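Local coordinates for inositol-1-monophosphatase (Nostoc sp., PDB 5ZHH), which probably hydrolyses inositol monophosphates to free inositol and inorganic phosphate, as a metal-dependent phosphatase, at residues A[88-93]-A[188-193]; A[134-139]-A[224-229]; A[82-87]-A[104-109]. All coordinates share one frame; numbering follows the deposited sequence.

Interaction 1: A[88-93]-A[188-193]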
# COMPACT_ATOMS: atom_id res chain seq x y z
N PRO A 88 21.04 5.76 10.57
CA PRO A 88 20.05 6.48 9.76
C PRO A 88 19.76 5.80 8.43
O PRO A 88 18.76 6.14 7.79
CB PRO A 88 20.69 7.86 9.54
CG PRO A 88 22.17 7.59 9.65
CD PRO A 88 22.31 6.50 10.69
N LEU A 89 20.61 4.87 8.00
CA LEU A 89 20.40 4.17 6.73
C LEU A 89 21.26 2.90 6.77
O LEU A 89 22.42 2.92 6.36
CB LEU A 89 20.74 5.05 5.54
CG LEU A 89 20.66 4.49 4.12
CD1 LEU A 89 19.45 3.62 3.93
CD2 LEU A 89 20.65 5.65 3.11
N ASP A 90 20.68 1.82 7.29
CA ASP A 90 21.33 0.52 7.23
C ASP A 90 21.04 -0.10 5.87
O ASP A 90 19.90 -0.07 5.40
CB ASP A 90 20.84 -0.40 8.35
CG ASP A 90 21.57 -1.72 8.38
OD1 ASP A 90 22.82 -1.72 8.23
OD2 ASP A 90 20.90 -2.77 8.52
N GLY A 91 22.07 -0.64 5.23
CA GLY A 91 21.92 -1.17 3.88
C GLY A 91 22.29 -0.14 2.83
O GLY A 91 21.57 0.05 1.86
N THR A 92 23.43 0.54 3.03
CA THR A 92 23.78 1.65 2.14
C THR A 92 24.07 1.17 0.73
O THR A 92 23.69 1.84 -0.24
CB THR A 92 24.97 2.43 2.71
OG1 THR A 92 26.04 1.53 3.01
CG2 THR A 92 24.56 3.17 3.98
N THR A 93 24.76 0.04 0.58
CA THR A 93 25.00 -0.52 -0.75
C THR A 93 23.68 -0.82 -1.46
O THR A 93 23.49 -0.46 -2.63
CB THR A 93 25.86 -1.78 -0.65
OG1 THR A 93 27.15 -1.44 -0.14
CG2 THR A 93 26.03 -2.44 -2.00
N SER A 188 20.69 -10.61 2.43
CA SER A 188 19.81 -9.49 2.10
C SER A 188 20.56 -8.19 1.93
O SER A 188 20.16 -7.35 1.11
CB SER A 188 18.75 -9.30 3.19
OG SER A 188 19.34 -8.68 4.32
N GLY A 189 21.62 -7.99 2.70
CA GLY A 189 22.37 -6.75 2.70
C GLY A 189 22.01 -5.76 3.79
O GLY A 189 22.55 -4.65 3.78
N SER A 190 21.14 -6.13 4.74
CA SER A 190 20.82 -5.25 5.87
C SER A 190 20.77 -6.08 7.15
O SER A 190 19.85 -6.88 7.34
CB SER A 190 19.48 -4.53 5.66
OG SER A 190 19.07 -3.90 6.86
N ALA A 191 21.74 -5.85 8.04
CA ALA A 191 21.80 -6.60 9.29
C ALA A 191 20.59 -6.30 10.18
O ALA A 191 20.07 -7.21 10.85
CB ALA A 191 23.11 -6.30 10.02
N ALA A 192 20.14 -5.05 10.22
CA ALA A 192 18.98 -4.72 11.05
C ALA A 192 17.73 -5.45 10.55
O ALA A 192 16.98 -6.03 11.34
CB ALA A 192 18.74 -3.21 11.08
N LEU A 193 17.52 -5.45 9.23
CA LEU A 193 16.38 -6.19 8.69
C LEU A 193 16.54 -7.68 8.87
O LEU A 193 15.55 -8.39 9.06
CB LEU A 193 16.17 -5.85 7.21
CG LEU A 193 15.52 -4.48 6.98
CD1 LEU A 193 15.40 -4.17 5.49
CD2 LEU A 193 14.15 -4.42 7.66
O HOH W 1 24.04 -3.93 7.55

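Interaction 2: A[134-139]-A[224-229]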
# COMPACT_ATOMS: atom_id res chain seq x y z
N LEU A 134 7.53 -5.13 26.86
CA LEU A 134 6.40 -4.55 26.15
C LEU A 134 6.02 -5.31 24.89
O LEU A 134 5.00 -4.98 24.28
CB LEU A 134 6.69 -3.09 25.78
CG LEU A 134 6.94 -2.17 26.98
CD1 LEU A 134 7.11 -0.74 26.51
CD2 LEU A 134 5.82 -2.30 28.00
N GLY A 135 6.81 -6.30 24.48
CA GLY A 135 6.48 -7.11 23.33
C GLY A 135 7.09 -6.60 22.03
O GLY A 135 7.69 -5.53 21.95
N ALA A 136 6.91 -7.41 20.99
CA ALA A 136 7.44 -7.12 19.67
C ALA A 136 6.31 -7.11 18.66
O ALA A 136 5.43 -7.98 18.69
CB ALA A 136 8.51 -8.15 19.26
N THR A 137 6.35 -6.14 17.75
CA THR A 137 5.31 -5.98 16.75
C THR A 137 5.94 -5.61 15.41
O THR A 137 7.03 -5.04 15.34
CB THR A 137 4.30 -4.88 17.10
OG1 THR A 137 4.99 -3.64 17.28
CG2 THR A 137 3.52 -5.23 18.36
N ARG A 138 5.20 -5.94 14.35
CA ARG A 138 5.42 -5.36 13.03
C ARG A 138 4.12 -4.73 12.57
O ARG A 138 3.05 -5.36 12.62
CB ARG A 138 5.92 -6.41 12.03
CG ARG A 138 5.99 -5.88 10.61
CD ARG A 138 6.30 -7.00 9.63
NE ARG A 138 5.38 -8.12 9.80
CZ ARG A 138 4.21 -8.24 9.18
NH1 ARG A 138 3.79 -7.29 8.36
NH2 ARG A 138 3.44 -9.31 9.41
N ASN A 139 4.20 -3.47 12.15
CA ASN A 139 3.02 -2.66 11.82
C ASN A 139 1.97 -2.76 12.92
O ASN A 139 0.76 -2.86 12.66
CB ASN A 139 2.47 -3.05 10.44
CG ASN A 139 3.43 -2.68 9.32
OD1 ASN A 139 4.44 -2.02 9.55
ND2 ASN A 139 3.13 -3.11 8.10
N GLU A 224 14.63 -10.53 21.07
CA GLU A 224 14.43 -11.10 22.39
C GLU A 224 12.97 -10.98 22.84
O GLU A 224 12.41 -11.93 23.38
CB GLU A 224 15.36 -10.43 23.40
CG GLU A 224 16.83 -10.78 23.17
CD GLU A 224 17.76 -10.08 24.14
OE1 GLU A 224 18.82 -10.64 24.47
OE2 GLU A 224 17.42 -8.96 24.59
N GLU A 225 12.35 -9.82 22.60
CA GLU A 225 10.94 -9.67 22.94
C GLU A 225 10.05 -10.60 22.11
O GLU A 225 8.99 -11.01 22.58
CB GLU A 225 10.51 -8.21 22.75
CG GLU A 225 10.90 -7.30 23.91
CD GLU A 225 10.27 -7.72 25.22
OE1 GLU A 225 9.03 -7.81 25.29
OE2 GLU A 225 11.03 -7.97 26.19
N ALA A 226 10.47 -10.91 20.89
CA ALA A 226 9.74 -11.84 20.04
C ALA A 226 9.94 -13.30 20.43
O ALA A 226 9.34 -14.18 19.80
CB ALA A 226 10.15 -11.65 18.57
N GLY A 227 10.77 -13.58 21.43
CA GLY A 227 10.98 -14.93 21.89
C GLY A 227 12.27 -15.57 21.44
O GLY A 227 12.46 -16.76 21.69
N GLY A 228 13.17 -14.81 20.81
CA GLY A 228 14.42 -15.34 20.29
C GLY A 228 15.57 -15.21 21.27
O GLY A 228 15.41 -14.83 22.44
N LYS A 229 16.77 -15.53 20.77
CA LYS A 229 17.97 -15.58 21.60
C LYS A 229 19.17 -15.02 20.83
O LYS A 229 19.35 -15.30 19.65
CB LYS A 229 18.26 -17.03 22.03
CG LYS A 229 19.40 -17.19 23.00
CD LYS A 229 19.46 -18.63 23.51
CE LYS A 229 20.72 -18.86 24.34
NZ LYS A 229 20.72 -20.20 25.00
O HOH W 2 6.19 -10.31 21.90

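Interaction 3: A[82-87]-A[104-109]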
# COMPACT_ATOMS: atom_id res chain seq x y z
N TYR A 82 21.82 6.31 29.45
CA TYR A 82 21.03 6.23 28.22
C TYR A 82 21.92 6.53 27.03
O TYR A 82 22.50 7.62 26.93
CB TYR A 82 19.85 7.20 28.27
CG TYR A 82 18.89 6.90 29.39
CD1 TYR A 82 18.09 5.77 29.37
CD2 TYR A 82 18.78 7.76 30.48
CE1 TYR A 82 17.21 5.50 30.39
CE2 TYR A 82 17.90 7.50 31.51
CZ TYR A 82 17.12 6.36 31.46
OH TYR A 82 16.24 6.09 32.48
N LEU A 83 22.02 5.57 26.11
CA LEU A 83 22.84 5.71 24.91
C LEU A 83 22.05 5.18 23.73
O LEU A 83 21.73 3.99 23.68
CB LEU A 83 24.17 4.95 25.05
CG LEU A 83 25.10 5.05 23.83
CD1 LEU A 83 25.51 6.49 23.60
CD2 LEU A 83 26.34 4.16 24.01
N TRP A 84 21.74 6.06 22.78
CA TRP A 84 21.01 5.69 21.58
C TRP A 84 22.00 5.26 20.50
O TRP A 84 22.97 5.97 20.23
CB TRP A 84 20.15 6.84 21.07
CG TRP A 84 18.99 7.19 21.95
CD1 TRP A 84 18.99 8.08 22.99
CD2 TRP A 84 17.66 6.67 21.86
NE1 TRP A 84 17.75 8.13 23.56
CE2 TRP A 84 16.91 7.28 22.89
CE3 TRP A 84 17.03 5.74 21.03
CZ2 TRP A 84 15.56 7.00 23.11
CZ3 TRP A 84 15.68 5.46 21.24
CH2 TRP A 84 14.96 6.09 22.28
N ALA A 85 21.76 4.09 19.92
CA ALA A 85 22.58 3.55 18.84
C ALA A 85 21.76 3.69 17.56
O ALA A 85 20.78 2.96 17.36
CB ALA A 85 22.98 2.11 19.11
N ILE A 86 22.17 4.62 16.69
CA ILE A 86 21.38 5.08 15.55
C ILE A 86 22.07 4.66 14.26
O ILE A 86 23.24 5.00 14.04
CB ILE A 86 21.21 6.61 15.57
CG1 ILE A 86 20.47 7.07 16.81
CG2 ILE A 86 20.51 7.07 14.31
CD1 ILE A 86 19.31 6.24 17.15
N ASP A 87 21.34 3.97 13.38
CA ASP A 87 21.76 3.88 11.98
C ASP A 87 20.73 4.59 11.12
O ASP A 87 19.61 4.07 10.94
CB ASP A 87 21.93 2.43 11.51
CG ASP A 87 22.73 2.34 10.21
OD1 ASP A 87 22.80 3.34 9.47
OD2 ASP A 87 23.29 1.26 9.91
N VAL A 104 15.89 2.32 8.60
CA VAL A 104 16.39 3.12 9.71
C VAL A 104 16.35 2.24 10.94
O VAL A 104 15.35 1.54 11.17
CB VAL A 104 15.54 4.39 9.90
CG1 VAL A 104 16.12 5.29 11.00
CG2 VAL A 104 15.41 5.15 8.59
N SER A 105 17.42 2.23 11.73
CA SER A 105 17.50 1.44 12.95
C SER A 105 17.77 2.38 14.11
O SER A 105 18.76 3.12 14.09
CB SER A 105 18.59 0.36 12.85
OG SER A 105 18.65 -0.43 14.03
N ILE A 106 16.90 2.35 15.13
CA ILE A 106 17.01 3.22 16.30
C ILE A 106 16.90 2.35 17.54
O ILE A 106 15.82 1.85 17.86
CB ILE A 106 15.92 4.30 16.30
CG1 ILE A 106 16.03 5.17 15.04
CG2 ILE A 106 16.02 5.15 17.56
CD1 ILE A 106 14.95 6.22 14.93
N GLY A 107 18.01 2.18 18.25
CA GLY A 107 18.04 1.36 19.45
C GLY A 107 18.51 2.17 20.64
O GLY A 107 19.30 3.11 20.50
N LEU A 108 18.02 1.80 21.81
CA LEU A 108 18.41 2.46 23.05
C LEU A 108 19.08 1.43 23.95
O LEU A 108 18.49 0.39 24.25
CB LEU A 108 17.22 3.10 23.76
CG LEU A 108 17.55 3.64 25.16
CD1 LEU A 108 18.60 4.74 25.07
CD2 LEU A 108 16.29 4.15 25.88
N LEU A 109 20.31 1.74 24.36
CA LEU A 109 21.04 0.98 25.37
C LEU A 109 20.83 1.64 26.73
O LEU A 109 21.06 2.85 26.88
CB LEU A 109 22.54 0.92 25.05
CG LEU A 109 23.00 0.26 23.75
CD1 LEU A 109 24.38 0.78 23.37
CD2 LEU A 109 23.03 -1.26 23.89
O HOH W 3 20.22 0.36 16.28

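Interaction 1: A[88-93]-A[188-193]
D90 and G91 belong to the D-P-L-D-G-T sequence that marks the inositol monophosphatase family; here D90 meets S190, A191 and A192 at the N-terminal end of helix 191-199, while G91 passes against G189. The carboxylate of D90 does most of the work. With CG anti to the backbone N (chi1 -176°), the group is carried straight across to the helix end. Its OD2 accepts a nearly linear bond from A192 N at 2.9 Å, with an N-H...O angle of 162°, on the syn side but tilted out of the carboxylate plane. From the opposite face, well above that plane, S190 OG donates to the same OD2 at 2.7 Å. S190 is the N-cap of the helix, and its OG also accepts from L193 N at 3.2 Å, so this hydroxyl is tied on both sides and its rotation is set. The other oxygen is reached through water: water 1 donates to D90 OD1 at 2.6 Å and accepts from A191 N at 3.0 Å. Just before the cap, S188 OG takes S190 N in an ST turn at 3.1 Å, which shapes the backbone leading into the helix. G91 comes in close without a side chain, its CA 3.5 Å from G189 O in a CA-H...O contact. S188 OG is held in turn by D194. D90 OD1 lies near carboxylate oxygens of D87 and D215, a cluster of acids consistent with the metal site known in relatives. Two donors on opposite faces of OD2 and a bridging water on OD1 restrict the turning of the D90 carboxylate and leave it lying beside those two acids.

Interaction 2: A[134-139]-A[224-229]
G135 passes alongside E225 and A136 alongside A226, with G135 CA 5.2 Å from E225 CA, so the chain entering strand 135-138 brushes the C-terminal end of helix 213-225. E225 carries the polar part. Its chain is bent at chi2 (-61°), which folds the carboxylate back toward the strand and lets OE1 accept from G135 N at 2.8 Å. That donor arrives on the anti side, somewhat out of the carboxylate plane, and the bond is bent, 144° at the hydrogen. The second oxygen, OE2, takes G133 N, so one carboxylate holds the backbone amides of G133 and G135. In the alpha-beta-alpha-beta-alpha layered fold of the inositol monophosphatase family the contact joins the far end of the large sheet to a helix packed on it. The helix finishes there in a Schellman motif, with G227 at positive phi; one of the two bonds back into the last turn runs from G227 N to E224 O at 3.0 Å. Water 2 fills in next to the carboxylate bond, accepting from A136 N at 3.1 Å and donating to E225 O at 3.0 Å. The apolar part is small, with A136 CB set against A226 CB at 3.9 Å and against E225 CB at 4.0 Å.

Interaction 3: A[82-87]-A[104-109]
W84 and L108 face each other as a non-hydrogen-bonded pair in the antiparallel strands 82-87 and 104-109, neighbours in the large mixed sheet. L108 CD1 sits over one face of the indole in a CH-pi contact, 3.7 Å from the centroid of the five-membered ring and only 6° off its normal. The tryptophan has CG anti to its carbonyl carbon (chi1 -69°), which lays the ring across toward the second strand, where its CE3 also meets I106 CG2 at 3.7 Å. The next pair on this side is tighter: I86 CD1 presses on I106 CG2 at 3.5 Å. An alanine at W84 would probably open a gap beside L108 and I106 and leave H65 ND1 without the indole N-H it now accepts. On the opposite side, L83 CD2 lies beside L109 CD1 at 4.0 Å. Six backbone hydrogen bonds, paired at L83 with L109, A85 with G107 and D87 with S105, hold this register, the A85 N to G107 O bond being 2.7 Å. Further out, helices 3-25 and 44-61 cover the side bearing W84 and I106, whereas helix 213-225 packs against A85, S105 and L109. D87 turns its OD1 to L89 N, at the corner where the strand gives way to the family motif. Beside the backbone pairs, water 3 donates to A85 O at 2.9 Å and accepts from S105 OG at 2.9 Å.

Interactions 1 and 3 are buried and share strand 82-90: the sheet pairing of interaction 3 runs into the acidic turn of interaction 1, and the two touch where A192 CB packs on S105 CB, 4.0 Å away. Interaction 2, only partly buried, sits about 17 Å, centre to centre, from interaction 3, toward the other end of the same sheet. Helix 213-225 connects the three regions, ending in interaction 2, covering one side of interaction 3 and bringing D215 beside the acids of interaction 1. The chemistry follows the place: backbone bonds and apolar packing within the sheet, a carboxylate on a helix N-terminus at the probable active site, and a carboxylate on backbone amides at the periphery.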